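Local coordinates for protein neuraminidase (PDB 4K3Y) that forms the beta-propeller ectodomain of a bat influenza A surface glycoprotein that resembles neuraminidase but probably lacks its usual sialidase activity, at residues Y157-D162 and E195-Y200; T165-S170 and N212-A217; D216-F221 and T250-K255. One frame throughout, in Å; residues are numbered along the deposited sequence.

Interaction 1. Residues Y157-D162 and E195-Y200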
ATOM      1  N   TYR C 157     -20.991  -3.523 -21.469  1.00 72.18           N
ATOM      2  CA  TYR C 157     -22.448  -3.362 -21.515  1.00 63.93           C
ATOM      3  C   TYR C 157     -23.066  -3.195 -20.111  1.00 62.22           C
ATOM      4  O   TYR C 157     -22.608  -3.793 -19.132  1.00 60.20           O
ATOM      5  CB  TYR C 157     -23.092  -4.522 -22.284  1.00 47.07           C
ATOM      6  CG  TYR C 157     -22.450  -4.791 -23.635  1.00 67.37           C
ATOM      7  CD1 TYR C 157     -21.361  -5.660 -23.757  1.00 69.30           C
ATOM      8  CD2 TYR C 157     -22.928  -4.177 -24.790  1.00 69.37           C
ATOM      9  CE1 TYR C 157     -20.773  -5.910 -24.992  1.00 67.27           C
ATOM     10  CE2 TYR C 157     -22.348  -4.424 -26.028  1.00 78.05           C
ATOM     11  CZ  TYR C 157     -21.274  -5.289 -26.124  1.00 84.21           C
ATOM     12  OH  TYR C 157     -20.704  -5.525 -27.355  1.00 91.95           O
ATOM     13  N   THR C 158     -24.080  -2.344 -20.012  1.00 62.01           N
ATOM     14  CA  THR C 158     -24.769  -2.127 -18.748  1.00 58.92           C
ATOM     15  C   THR C 158     -26.217  -1.751 -19.027  1.00 62.91           C
ATOM     16  O   THR C 158     -26.548  -1.338 -20.146  1.00 63.72           O
ATOM     17  CB  THR C 158     -24.090  -1.033 -17.893  1.00 72.00           C
ATOM     18  OG1 THR C 158     -24.743  -0.939 -16.618  1.00 82.82           O
ATOM     19  CG2 THR C 158     -24.139   0.323 -18.594  1.00 58.58           C
ATOM     20  N   ILE C 159     -27.077  -1.909 -18.020  1.00 63.74           N
ATOM     21  CA  ILE C 159     -28.490  -1.572 -18.160  1.00 56.04           C
ATOM     22  C   ILE C 159     -28.873  -0.491 -17.152  1.00 53.94           C
ATOM     23  O   ILE C 159     -28.483  -0.565 -15.993  1.00 67.22           O
ATOM     24  CB  ILE C 159     -29.370  -2.825 -18.007  1.00 50.57           C
ATOM     25  CG1 ILE C 159     -28.961  -3.867 -19.051  1.00 65.24           C
ATOM     26  CG2 ILE C 159     -30.849  -2.462 -18.165  1.00 47.85           C
ATOM     27  CD1 ILE C 159     -29.360  -5.301 -18.737  1.00 64.17           C
ATOM     28  N   ILE C 160     -29.616   0.519 -17.601  1.00 56.28           N
ATOM     29  CA  ILE C 160     -30.023   1.623 -16.728  1.00 51.29           C
ATOM     30  C   ILE C 160     -31.533   1.812 -16.715  1.00 56.59           C
ATOM     31  O   ILE C 160     -32.190   1.739 -17.754  1.00 66.25           O
ATOM     32  CB  ILE C 160     -29.331   2.937 -17.122  1.00 55.35           C
ATOM     33  CG1 ILE C 160     -27.813   2.771 -17.001  1.00 45.18           C
ATOM     34  CG2 ILE C 160     -29.823   4.112 -16.263  1.00 46.29           C
ATOM     35  CD1 ILE C 160     -27.046   4.032 -17.269  1.00 65.67           C
ATOM     36  N   ALA C 161     -32.076   2.057 -15.525  1.00 59.40           N
ATOM     37  CA  ALA C 161     -33.515   2.188 -15.343  1.00 54.35           C
ATOM     38  C   ALA C 161     -33.949   3.643 -15.164  1.00 56.87           C
ATOM     39  O   ALA C 161     -33.281   4.425 -14.479  1.00 59.34           O
ATOM     40  CB  ALA C 161     -33.967   1.354 -14.157  1.00 53.36           C
ATOM     41  N   ASP C 162     -35.077   3.987 -15.782  1.00 55.97           N
ATOM     42  CA  ASP C 162     -35.725   5.278 -15.590  1.00 57.59           C
ATOM     43  C   ASP C 162     -37.186   5.039 -15.195  1.00 63.55           C
ATOM     44  O   ASP C 162     -37.618   3.886 -15.047  1.00 64.18           O
ATOM     45  CB  ASP C 162     -35.655   6.107 -16.875  1.00 63.89           C
ATOM     46  CG  ASP C 162     -35.708   7.606 -16.616  1.00 75.81           C
ATOM     47  OD1 ASP C 162     -36.176   8.026 -15.532  1.00 81.55           O
ATOM     48  OD2 ASP C 162     -35.283   8.368 -17.512  1.00 79.40           O
ATOM     49  N   GLU C 195     -35.629  -4.283 -12.695  1.00 61.64           N
ATOM     50  CA  GLU C 195     -34.612  -3.544 -11.919  1.00 62.54           C
ATOM     51  C   GLU C 195     -33.409  -4.392 -11.523  1.00 54.30           C
ATOM     52  O   GLU C 195     -33.520  -5.611 -11.403  1.00 55.12           O
ATOM     53  CB  GLU C 195     -35.226  -2.929 -10.652  1.00 56.44           C
ATOM     54  CG  GLU C 195     -36.406  -1.997 -10.904  1.00 58.09           C
ATOM     55  CD  GLU C 195     -35.995  -0.602 -11.349  1.00 76.28           C
ATOM     56  OE1 GLU C 195     -34.867  -0.153 -11.031  1.00 93.36           O
ATOM     57  OE2 GLU C 195     -36.819   0.054 -12.014  1.00 86.19           O
ATOM     58  N   PHE C 196     -32.265  -3.736 -11.326  1.00 55.06           N
ATOM     59  CA  PHE C 196     -31.044  -4.395 -10.822  1.00 55.03           C
ATOM     60  C   PHE C 196     -30.624  -5.690 -11.510  1.00 57.35           C
ATOM     61  O   PHE C 196     -30.360  -6.676 -10.816  1.00 56.68           O
ATOM     62  CB  PHE C 196     -31.209  -4.722  -9.330  1.00 44.80           C
ATOM     63  CG  PHE C 196     -31.872  -3.642  -8.558  1.00 59.91           C
ATOM     64  CD1 PHE C 196     -31.282  -2.384  -8.469  1.00 75.37           C
ATOM     65  CD2 PHE C 196     -33.087  -3.865  -7.935  1.00 61.43           C
ATOM     66  CE1 PHE C 196     -31.891  -1.360  -7.761  1.00 64.86           C
ATOM     67  CE2 PHE C 196     -33.706  -2.844  -7.214  1.00 57.13           C
ATOM     68  CZ  PHE C 196     -33.099  -1.586  -7.133  1.00 53.75           C
ATOM     69  N   PRO C 197     -30.552  -5.711 -12.853  1.00 57.80           N
ATOM     70  CA  PRO C 197     -30.114  -6.995 -13.427  1.00 57.05           C
ATOM     71  C   PRO C 197     -28.684  -7.383 -13.011  1.00 60.29           C
ATOM     72  O   PRO C 197     -27.803  -6.516 -12.928  1.00 56.08           O
ATOM     73  CB  PRO C 197     -30.177  -6.750 -14.941  1.00 61.39           C
ATOM     74  CG  PRO C 197     -30.150  -5.247 -15.102  1.00 54.89           C
ATOM     75  CD  PRO C 197     -30.824  -4.690 -13.884  1.00 44.76           C
ATOM     76  N   THR C 198     -28.481  -8.663 -12.705  1.00 58.71           N
ATOM     77  CA  THR C 198     -27.143  -9.213 -12.516  1.00 61.28           C
ATOM     78  C   THR C 198     -26.898 -10.138 -13.680  1.00 59.05           C
ATOM     79  O   THR C 198     -27.790 -10.881 -14.115  1.00 65.70           O
ATOM     80  CB  THR C 198     -26.976  -9.998 -11.195  1.00 67.42           C
ATOM     81  OG1 THR C 198     -28.191 -10.696 -10.886  1.00 62.46           O
ATOM     82  CG2 THR C 198     -26.677  -9.063 -10.084  1.00 82.68           C
ATOM     83  N   CYS C 199     -25.683 -10.099 -14.193  1.00 58.86           N
ATOM     84  CA  CYS C 199     -25.454 -10.690 -15.492  1.00 61.75           C
ATOM     85  C   CYS C 199     -24.247 -11.613 -15.522  1.00 70.57           C
ATOM     86  O   CYS C 199     -23.371 -11.538 -14.662  1.00 72.67           O
ATOM     87  CB  CYS C 199     -25.322  -9.578 -16.541  1.00 59.43           C
ATOM     88  SG  CYS C 199     -26.628  -8.309 -16.462  1.00 80.19           S
ATOM     89  N   TYR C 200     -24.213 -12.486 -16.524  1.00 76.02           N
ATOM     90  CA  TYR C 200     -23.026 -13.278 -16.827  1.00 65.00           C
ATOM     91  C   TYR C 200     -22.918 -13.452 -18.335  1.00 61.34           C
ATOM     92  O   TYR C 200     -23.893 -13.277 -19.061  1.00 71.85           O
ATOM     93  CB  TYR C 200     -23.066 -14.632 -16.115  1.00 60.87           C
ATOM     94  CG  TYR C 200     -24.187 -15.548 -16.550  1.00 67.36           C
ATOM     95  CD1 TYR C 200     -25.473 -15.412 -16.033  1.00 66.38           C
ATOM     96  CD2 TYR C 200     -23.953 -16.567 -17.460  1.00 57.67           C
ATOM     97  CE1 TYR C 200     -26.493 -16.261 -16.433  1.00 66.30           C
ATOM     98  CE2 TYR C 200     -24.963 -17.413 -17.864  1.00 67.11           C
ATOM     99  CZ  TYR C 200     -26.230 -17.255 -17.347  1.00 71.41           C
ATOM    100  OH  TYR C 200     -27.232 -18.098 -17.743  1.00 84.50           O
TER
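Ile-159 and Ala-161 of strand 155-162 pack against Pro-197 and Glu-195 in a small, buried contact between neighbouring blades of the beta-propeller. Strands 155-162 and 197-202 belong to different sheets, and Glu-195 stands just before the second, ahead of a corner at Phe-196. Side chains rather than backbone bonds join the segments, as is usual where one propeller blade lies against the next. Ile-159 supplies the apolar half. Its CD1 reaches the proline ring at 3.7 Å from Pro-197 CG, and its branch point follows, with Ile-159 CB 3.9 Å from the same CG, the isoleucine chain running at a slant to the ring. Two residues along, the methyl of Ala-161 faces a carboxylate. The CB of Glu-195 points away from the opposite strand, but its chain folds back at chi2 (-80°) and brings both oxygens alongside the methyl, OE1 at 3.6 Å and OE2 at 3.8 Å from Ala-161 CB. The carboxylate finds its charged partner outside the pair, in a salt bridge from OE2 to Arg-143. On the flank Cys-199 forms a disulfide with Cys-208, on which the side chains of Ile-159 and Pro-197 both rest. The chemistry is thus mixed: a hydrophobic pair meets at the seam, while beside it an alanine methyl lies against a buried acid whose charge is probably balanced by Arg-143, making its burial less costly.

Interaction 2. Residues T165-S170 and N212-A217. With CA (calcium ion), chain M.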
ATOM      1  N   THR C 165     -42.195   5.349 -11.179  1.00 72.71           N
ATOM      2  CA  THR C 165     -42.903   4.268 -10.506  1.00 77.74           C
ATOM      3  C   THR C 165     -42.438   2.920 -11.101  1.00 72.46           C
ATOM      4  O   THR C 165     -41.938   2.888 -12.221  1.00 62.86           O
ATOM      5  CB  THR C 165     -44.446   4.476 -10.633  1.00 75.62           C
ATOM      6  OG1 THR C 165     -45.141   3.272 -10.294  1.00 92.31           O
ATOM      7  CG2 THR C 165     -44.824   4.864 -12.043  1.00 69.60           C
ATOM      8  N   TYR C 166     -42.572   1.810 -10.373  1.00 76.55           N
ATOM      9  CA  TYR C 166     -42.187   0.515 -10.958  1.00 73.87           C
ATOM     10  C   TYR C 166     -43.206   0.053 -11.991  1.00 74.97           C
ATOM     11  O   TYR C 166     -42.923  -0.830 -12.813  1.00 72.00           O
ATOM     12  CB  TYR C 166     -41.980  -0.561  -9.888  1.00 71.50           C
ATOM     13  CG  TYR C 166     -40.840  -0.251  -8.960  1.00 70.73           C
ATOM     14  CD1 TYR C 166     -39.543  -0.130  -9.445  1.00 75.19           C
ATOM     15  CD2 TYR C 166     -41.050  -0.060  -7.602  1.00 65.62           C
ATOM     16  CE1 TYR C 166     -38.481   0.168  -8.601  1.00 71.58           C
ATOM     17  CE2 TYR C 166     -39.992   0.239  -6.745  1.00 68.45           C
ATOM     18  CZ  TYR C 166     -38.711   0.349  -7.255  1.00 74.35           C
ATOM     19  OH  TYR C 166     -37.656   0.645  -6.428  1.00 77.44           O
ATOM     20  N   THR C 167     -44.387   0.668 -11.942  1.00 65.72           N
ATOM     21  CA  THR C 167     -45.488   0.342 -12.841  1.00 71.85           C
ATOM     22  C   THR C 167     -45.326   1.016 -14.201  1.00 76.66           C
ATOM     23  O   THR C 167     -46.015   0.666 -15.162  1.00 71.44           O
ATOM     24  CB  THR C 167     -46.835   0.754 -12.230  1.00 76.95           C
ATOM     25  OG1 THR C 167     -46.929   2.184 -12.194  1.00 77.90           O
ATOM     26  CG2 THR C 167     -46.961   0.204 -10.815  1.00 65.19           C
ATOM     27  N   ALA C 168     -44.423   1.989 -14.269  1.00 78.19           N
ATOM     28  CA  ALA C 168     -44.110   2.662 -15.520  1.00 69.81           C
ATOM     29  C   ALA C 168     -42.600   2.849 -15.645  1.00 71.59           C
ATOM     30  O   ALA C 168     -42.107   3.973 -15.776  1.00 79.69           O
ATOM     31  CB  ALA C 168     -44.824   4.005 -15.589  1.00 61.77           C
ATOM     32  N   SER C 169     -41.866   1.742 -15.589  1.00 68.89           N
ATOM     33  CA  SER C 169     -40.407   1.792 -15.660  1.00 71.48           C
ATOM     34  C   SER C 169     -39.908   1.635 -17.096  1.00 77.32           C
ATOM     35  O   SER C 169     -40.402   0.783 -17.846  1.00 84.50           O
ATOM     36  CB  SER C 169     -39.800   0.694 -14.781  1.00 68.27           C
ATOM     37  OG  SER C 169     -40.461  -0.544 -14.973  1.00 88.60           O
ATOM     38  N   SER C 170     -38.935   2.456 -17.486  1.00 74.14           N
ATOM     39  CA  SER C 170     -38.269   2.248 -18.768  1.00 73.98           C
ATOM     40  C   SER C 170     -36.844   1.749 -18.541  1.00 72.93           C
ATOM     41  O   SER C 170     -36.219   2.068 -17.525  1.00 67.10           O
ATOM     42  CB  SER C 170     -38.290   3.521 -19.615  1.00 73.29           C
ATOM     43  OG  SER C 170     -37.713   4.616 -18.925  1.00 79.72           O
ATOM     44  N   ASN C 212     -38.557  -7.885 -10.574  1.00 58.94           N
ATOM     45  CA  ASN C 212     -39.817  -7.190 -10.830  1.00 57.61           C
ATOM     46  C   ASN C 212     -40.492  -6.748  -9.529  1.00 61.75           C
ATOM     47  O   ASN C 212     -41.097  -7.578  -8.807  1.00 52.21           O
ATOM     48  CB  ASN C 212     -40.778  -8.078 -11.618  1.00 59.51           C
ATOM     49  CG  ASN C 212     -41.907  -7.298 -12.255  1.00 64.95           C
ATOM     50  OD1 ASN C 212     -42.405  -6.315 -11.703  1.00 64.57           O
ATOM     51  ND2 ASN C 212     -42.326  -7.745 -13.430  1.00 72.82           N
ATOM     52  N   LEU C 213     -40.406  -5.444  -9.247  1.00 56.42           N
ATOM     53  CA  LEU C 213     -41.026  -4.873  -8.050  1.00 53.56           C
ATOM     54  C   LEU C 213     -42.506  -4.488  -8.216  1.00 56.13           C
ATOM     55  O   LEU C 213     -43.128  -3.890  -7.325  1.00 54.68           O
ATOM     56  CB  LEU C 213     -40.200  -3.711  -7.464  1.00 43.29           C
ATOM     57  CG  LEU C 213     -38.823  -4.139  -6.942  1.00 50.05           C
ATOM     58  CD1 LEU C 213     -37.773  -4.046  -8.049  1.00 56.35           C
ATOM     59  CD2 LEU C 213     -38.418  -3.324  -5.730  1.00 42.20           C
ATOM     60  N   TRP C 214     -43.069  -4.864  -9.354  1.00 57.92           N
ATOM     61  CA  TRP C 214     -44.418  -4.463  -9.710  1.00 64.45           C
ATOM     62  C   TRP C 214     -45.436  -5.595  -9.611  1.00 66.73           C
ATOM     63  O   TRP C 214     -46.324  -5.551  -8.757  1.00 61.45           O
ATOM     64  CB  TRP C 214     -44.413  -3.877 -11.126  1.00 65.54           C
ATOM     65  CG  TRP C 214     -45.758  -3.520 -11.679  1.00 65.41           C
ATOM     66  CD1 TRP C 214     -46.920  -3.314 -10.984  1.00 62.16           C
ATOM     67  CD2 TRP C 214     -46.075  -3.317 -13.061  1.00 67.50           C
ATOM     68  NE1 TRP C 214     -47.939  -2.998 -11.853  1.00 66.07           N
ATOM     69  CE2 TRP C 214     -47.450  -2.994 -13.134  1.00 69.94           C
ATOM     70  CE3 TRP C 214     -45.328  -3.376 -14.245  1.00 48.24           C
ATOM     71  CZ2 TRP C 214     -48.093  -2.732 -14.344  1.00 50.14           C
ATOM     72  CZ3 TRP C 214     -45.969  -3.117 -15.446  1.00 55.10           C
ATOM     73  CH2 TRP C 214     -47.340  -2.800 -15.485  1.00 65.31           C
ATOM     74  N   ASN C 215     -45.296  -6.602 -10.475  1.00 69.79           N
ATOM     75  CA  ASN C 215     -46.357  -7.580 -10.721  1.00 62.90           C
ATOM     76  C   ASN C 215     -45.877  -9.021 -10.948  1.00 61.79           C
ATOM     77  O   ASN C 215     -46.557  -9.795 -11.620  1.00 76.94           O
ATOM     78  CB  ASN C 215     -47.129  -7.147 -11.967  1.00 57.07           C
ATOM     79  CG  ASN C 215     -46.216  -6.924 -13.156  1.00 68.37           C
ATOM     80  OD1 ASN C 215     -45.000  -7.069 -13.055  1.00 70.61           O
ATOM     81  ND2 ASN C 215     -46.797  -6.586 -14.290  1.00 67.44           N
ATOM     82  N   ASP C 216     -44.713  -9.379 -10.416  1.00 51.52           N
ATOM     83  CA  ASP C 216     -44.176 -10.734 -10.597  1.00 63.13           C
ATOM     84  C   ASP C 216     -43.313 -11.176  -9.430  1.00 62.38           C
ATOM     85  O   ASP C 216     -42.349 -10.504  -9.108  1.00 71.66           O
ATOM     86  CB  ASP C 216     -43.323 -10.820 -11.871  1.00 69.69           C
ATOM     87  CG  ASP C 216     -43.011 -12.260 -12.265  1.00 77.88           C
ATOM     88  OD1 ASP C 216     -43.567 -13.190 -11.623  1.00 78.29           O
ATOM     89  OD2 ASP C 216     -42.236 -12.462 -13.229  1.00 78.33           O
ATOM     90  N   ALA C 217     -43.644 -12.323  -8.838  1.00 64.66           N
ATOM     91  CA  ALA C 217     -42.851 -12.930  -7.760  1.00 49.15           C
ATOM     92  C   ALA C 217     -41.797 -13.903  -8.283  1.00 58.36           C
ATOM     93  O   ALA C 217     -40.979 -14.413  -7.506  1.00 63.99           O
ATOM     94  CB  ALA C 217     -43.746 -13.651  -6.775  1.00 50.25           C
TER
HETATM   95 CA    CA M 608     -41.711  -9.276  -6.602  1.00 73.00          CA
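Tyr-166 and Thr-167 meet Leu-213 and Trp-214 through CH-pi contacts, a case of two surface loops each offering the other an aromatic face. Leu-213 CB sits over one face of the tyrosine, 3.8 Å from the ring centroid and 15° off the normal, while Leu-213 CD2 extends toward the phenol end and comes to 4.0 Å from Tyr-166 CZ. In the second contact Thr-167 CG2 lies 3.7 Å from the centroid of the five-membered ring of Trp-214, 22° off its normal, and the threonine CA rides above the middle of the indole. At chi1 69°, the Thr-167 methyl is turned to the indole and OG1 to the other side, where it shares a 2.8 Å hydrogen bond with Thr-165 OG1. On the opposite face of Trp-214, Asn-215 ND2 lies over the rim of the ring.

Hydrogen bonds within 212-217 hold its turn. Asn-212 OD1 accepts from Trp-214 N at 2.8 Å, in the carbonyl plane, making an Asx turn, and from Asn-215 N at 3.2 Å, which arrives from above that plane. Metal coordination is the third element: Asn-212 O and Asp-216 O both bind the calcium ion, and Gly-262 O is the third protein ligand.

The contact lies at the surface, where the loop joining strands 155-162 and 170-177 of one blade leans on the loop joining strands 205-211 and 221-224 of the next.

Interaction 3. Residues D216-F221 and T250-K255. With CA (calcium ion), chain M.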
ATOM      1  N   ASP C 216     -44.713  -9.379 -10.416  1.00 51.52           N
ATOM      2  CA  ASP C 216     -44.176 -10.734 -10.597  1.00 63.13           C
ATOM      3  C   ASP C 216     -43.313 -11.176  -9.430  1.00 62.38           C
ATOM      4  O   ASP C 216     -42.349 -10.504  -9.108  1.00 71.66           O
ATOM      5  CB  ASP C 216     -43.323 -10.820 -11.871  1.00 69.69           C
ATOM      6  CG  ASP C 216     -43.011 -12.260 -12.265  1.00 77.88           C
ATOM      7  OD1 ASP C 216     -43.567 -13.190 -11.623  1.00 78.29           O
ATOM      8  OD2 ASP C 216     -42.236 -12.462 -13.229  1.00 78.33           O
ATOM      9  N   ALA C 217     -43.644 -12.323  -8.838  1.00 64.66           N
ATOM     10  CA  ALA C 217     -42.851 -12.930  -7.760  1.00 49.15           C
ATOM     11  C   ALA C 217     -41.797 -13.903  -8.283  1.00 58.36           C
ATOM     12  O   ALA C 217     -40.979 -14.413  -7.506  1.00 63.99           O
ATOM     13  CB  ALA C 217     -43.746 -13.651  -6.775  1.00 50.25           C
ATOM     14  N   LYS C 218     -41.854 -14.200  -9.580  1.00 61.21           N
ATOM     15  CA  LYS C 218     -40.728 -14.819 -10.279  1.00 67.57           C
ATOM     16  C   LYS C 218     -39.794 -13.708 -10.745  1.00 59.85           C
ATOM     17  O   LYS C 218     -40.073 -12.524 -10.538  1.00 69.14           O
ATOM     18  CB  LYS C 218     -41.197 -15.609 -11.499  1.00 67.46           C
ATOM     19  CG  LYS C 218     -42.051 -16.832 -11.228  1.00 70.50           C
ATOM     20  CD  LYS C 218     -42.421 -17.447 -12.571  1.00 77.24           C
ATOM     21  CE  LYS C 218     -43.584 -18.412 -12.515  1.00 83.62           C
ATOM     22  NZ  LYS C 218     -43.914 -18.891 -13.891  1.00 88.28           N
ATOM     23  N   ARG C 219     -38.688 -14.071 -11.378  1.00 62.28           N
ATOM     24  CA  ARG C 219     -37.751 -13.045 -11.834  1.00 59.00           C
ATOM     25  C   ARG C 219     -37.708 -12.943 -13.358  1.00 69.61           C
ATOM     26  O   ARG C 219     -37.681 -13.961 -14.045  1.00 74.10           O
ATOM     27  CB  ARG C 219     -36.351 -13.285 -11.248  1.00 47.64           C
ATOM     28  CG  ARG C 219     -36.298 -13.287  -9.711  1.00 42.61           C
ATOM     29  CD  ARG C 219     -34.879 -13.486  -9.197  1.00 49.13           C
ATOM     30  NE  ARG C 219     -34.749 -13.166  -7.776  1.00 53.56           N
ATOM     31  CZ  ARG C 219     -34.727 -11.930  -7.281  1.00 53.67           C
ATOM     32  NH1 ARG C 219     -34.823 -10.879  -8.086  1.00 47.95           N
ATOM     33  NH2 ARG C 219     -34.612 -11.739  -5.975  1.00 66.73           N
ATOM     34  N   PRO C 220     -37.716 -11.708 -13.894  1.00 76.36           N
ATOM     35  CA  PRO C 220     -37.600 -11.546 -15.351  1.00 57.30           C
ATOM     36  C   PRO C 220     -36.181 -11.850 -15.836  1.00 56.89           C
ATOM     37  O   PRO C 220     -35.217 -11.694 -15.068  1.00 58.08           O
ATOM     38  CB  PRO C 220     -37.945 -10.065 -15.565  1.00 56.57           C
ATOM     39  CG  PRO C 220     -37.599  -9.396 -14.254  1.00 63.45           C
ATOM     40  CD  PRO C 220     -37.924 -10.421 -13.198  1.00 75.20           C
ATOM     41  N   PHE C 221     -36.063 -12.270 -17.096  1.00 55.71           N
ATOM     42  CA  PHE C 221     -34.783 -12.684 -17.669  1.00 59.76           C
ATOM     43  C   PHE C 221     -34.485 -12.023 -19.021  1.00 66.78           C
ATOM     44  O   PHE C 221     -35.384 -11.814 -19.829  1.00 72.93           O
ATOM     45  CB  PHE C 221     -34.772 -14.196 -17.837  1.00 67.05           C
ATOM     46  CG  PHE C 221     -33.399 -14.789 -17.878  1.00 72.19           C
ATOM     47  CD1 PHE C 221     -32.710 -15.034 -16.701  1.00 81.44           C
ATOM     48  CD2 PHE C 221     -32.797 -15.113 -19.085  1.00 79.31           C
ATOM     49  CE1 PHE C 221     -31.438 -15.588 -16.718  1.00 84.11           C
ATOM     50  CE2 PHE C 221     -31.520 -15.669 -19.115  1.00 85.27           C
ATOM     51  CZ  PHE C 221     -30.841 -15.906 -17.928  1.00 85.46           C
ATOM     52  N   THR C 250     -47.317 -24.611  -9.182  1.00 79.98           N
ATOM     53  CA  THR C 250     -47.079 -25.540 -10.276  1.00 86.06           C
ATOM     54  C   THR C 250     -46.230 -24.823 -11.322  1.00 80.42           C
ATOM     55  O   THR C 250     -46.157 -23.593 -11.332  1.00 83.58           O
ATOM     56  CB  THR C 250     -48.399 -25.984 -10.933  1.00 89.41           C
ATOM     57  OG1 THR C 250     -49.198 -24.826 -11.225  1.00 87.93           O
ATOM     58  CG2 THR C 250     -49.167 -26.921 -10.009  1.00 92.00           C
ATOM     59  N   ASN C 251     -45.591 -25.577 -12.206  1.00 64.45           N
ATOM     60  CA  ASN C 251     -44.857 -24.944 -13.286  1.00 70.01           C
ATOM     61  C   ASN C 251     -45.806 -24.353 -14.325  1.00 85.08           C
ATOM     62  O   ASN C 251     -46.748 -25.015 -14.768  1.00 97.84           O
ATOM     63  CB  ASN C 251     -43.893 -25.935 -13.939  1.00 78.60           C
ATOM     64  CG  ASN C 251     -42.782 -26.374 -13.002  1.00 82.55           C
ATOM     65  OD1 ASN C 251     -42.737 -25.982 -11.836  1.00 80.26           O
ATOM     66  ND2 ASN C 251     -41.882 -27.203 -13.510  1.00 87.63           N
ATOM     67  N   TYR C 252     -45.570 -23.094 -14.686  1.00 91.25           N
ATOM     68  CA  TYR C 252     -46.290 -22.443 -15.783  1.00 83.57           C
ATOM     69  C   TYR C 252     -45.479 -21.282 -16.356  1.00 83.23           C
ATOM     70  O   TYR C 252     -44.564 -20.774 -15.696  1.00 85.98           O
ATOM     71  CB  TYR C 252     -47.702 -22.009 -15.373  1.00 62.29           C
ATOM     72  CG  TYR C 252     -47.822 -21.045 -14.213  1.00 64.09           C
ATOM     73  CD1 TYR C 252     -47.495 -19.690 -14.348  1.00 64.96           C
ATOM     74  CD2 TYR C 252     -48.320 -21.479 -12.988  1.00 65.63           C
ATOM     75  CE1 TYR C 252     -47.634 -18.798 -13.270  1.00 53.95           C
ATOM     76  CE2 TYR C 252     -48.469 -20.604 -11.913  1.00 70.67           C
ATOM     77  CZ  TYR C 252     -48.123 -19.271 -12.053  1.00 66.05           C
ATOM     78  OH  TYR C 252     -48.283 -18.431 -10.970  1.00 59.15           O
ATOM     79  N   CYS C 253     -45.801 -20.859 -17.574  1.00 85.49           N
ATOM     80  CA  CYS C 253     -44.870 -19.995 -18.303  1.00 89.32           C
ATOM     81  C   CYS C 253     -45.197 -18.503 -18.343  1.00 90.97           C
ATOM     82  O   CYS C 253     -44.876 -17.824 -19.313  1.00101.85           O
ATOM     83  CB  CYS C 253     -44.591 -20.548 -19.711  1.00 80.82           C
ATOM     84  SG  CYS C 253     -43.512 -22.007 -19.704  1.00155.50           S
ATOM     85  N   ASP C 254     -45.810 -17.993 -17.282  1.00 87.91           N
ATOM     86  CA  ASP C 254     -45.990 -16.549 -17.136  1.00 90.16           C
ATOM     87  C   ASP C 254     -45.945 -16.107 -15.681  1.00 86.89           C
ATOM     88  O   ASP C 254     -45.668 -16.913 -14.786  1.00 89.93           O
ATOM     89  CB  ASP C 254     -47.267 -16.040 -17.823  1.00 98.40           C
ATOM     90  CG  ASP C 254     -48.396 -17.058 -17.808  1.00100.64           C
ATOM     91  OD1 ASP C 254     -48.337 -18.014 -17.001  1.00101.59           O
ATOM     92  OD2 ASP C 254     -49.342 -16.890 -18.612  1.00 89.68           O
ATOM     93  N   LYS C 255     -46.218 -14.823 -15.456  1.00 82.19           N
ATOM     94  CA  LYS C 255     -45.928 -14.195 -14.171  1.00 77.89           C
ATOM     95  C   LYS C 255     -46.710 -14.814 -13.026  1.00 81.42           C
ATOM     96  O   LYS C 255     -47.841 -15.283 -13.209  1.00 83.73           O
ATOM     97  CB  LYS C 255     -46.210 -12.686 -14.212  1.00 74.86           C
ATOM     98  CG  LYS C 255     -45.384 -11.871 -15.213  1.00 80.37           C
ATOM     99  CD  LYS C 255     -46.036 -10.494 -15.420  1.00 82.34           C
ATOM    100  CE  LYS C 255     -45.318  -9.655 -16.468  1.00 93.40           C
ATOM    101  NZ  LYS C 255     -45.619 -10.064 -17.873  1.00 97.87           N
TER
HETATM  102 CA    CA M 608     -41.711  -9.276  -6.602  1.00 73.00          CA
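Lys-218 reaches across to Asp-254, an example of a buried lysine charge being spent on backbone carbonyls. Its CB begins beside Asp-216, two residues back, 3.4 Å from Asp-216 OD1, and Lys-218 CG has moved off to 4.0 Å from Asp-216 OD1. CG lies anti to the carbonyl carbon (chi1 -66°) and the chain is extended from there, which carries NZ to the other loop. CD approaches that loop, 4.0 Å from Asp-254 O, and CE closes to 3.4 Å from the same oxygen. At the tip, NZ donates a 2.8 Å hydrogen bond to Asp-254 O, tilted 25° from the carbonyl plane. Tyr-252 O lies 2.7 Å from Lys-218 NZ, the tyrosine ring is met by the ammonium group at a slant, and outside the two segments Pro-235 O accepts a further hydrogen bond. Such a gathering of carbonyl oxygens would probably stabilise the buried positive charge.

The side chains of Asp-216 and Lys-255 cross at about a right angle, OD1 standing 3.6 Å from Lys-255 CA, whereas the lysine bends at its last torsion and its amine ends well clear of the carboxylate. OD1 is also held by two backbone amides: Lys-218 N at 2.9 Å, coming from above the carboxylate plane, and Thr-256 N just beyond the second segment. Nearby, Cys-253 is tied by a disulfide to Cys-236. The bond from Lys-218 N makes an Asx turn at a residue whose carbonyl also binds calcium, an arrangement in keeping with the calcium site found in influenza neuraminidases.

In the fold
The three contacts follow the chain around one part of the propeller. Interactions 1 and 2 both join the blade containing strands 155-162 and 170-177 to the next blade, the first buried between them and the second in their surface loops; their segments alternate along the chain and their centres are about 14 Å apart. They also touch, Glu-195 packing on both Tyr-166 and Leu-213. Interaction 3 comes last, its centre about 14 Å from that of interaction 2 and about 19 Å from that of interaction 1, and shares Asp-216 and Ala-217 with interaction 2. The calcium-binding loop thus touches both the preceding blade and the long loop ahead of strand 268-269.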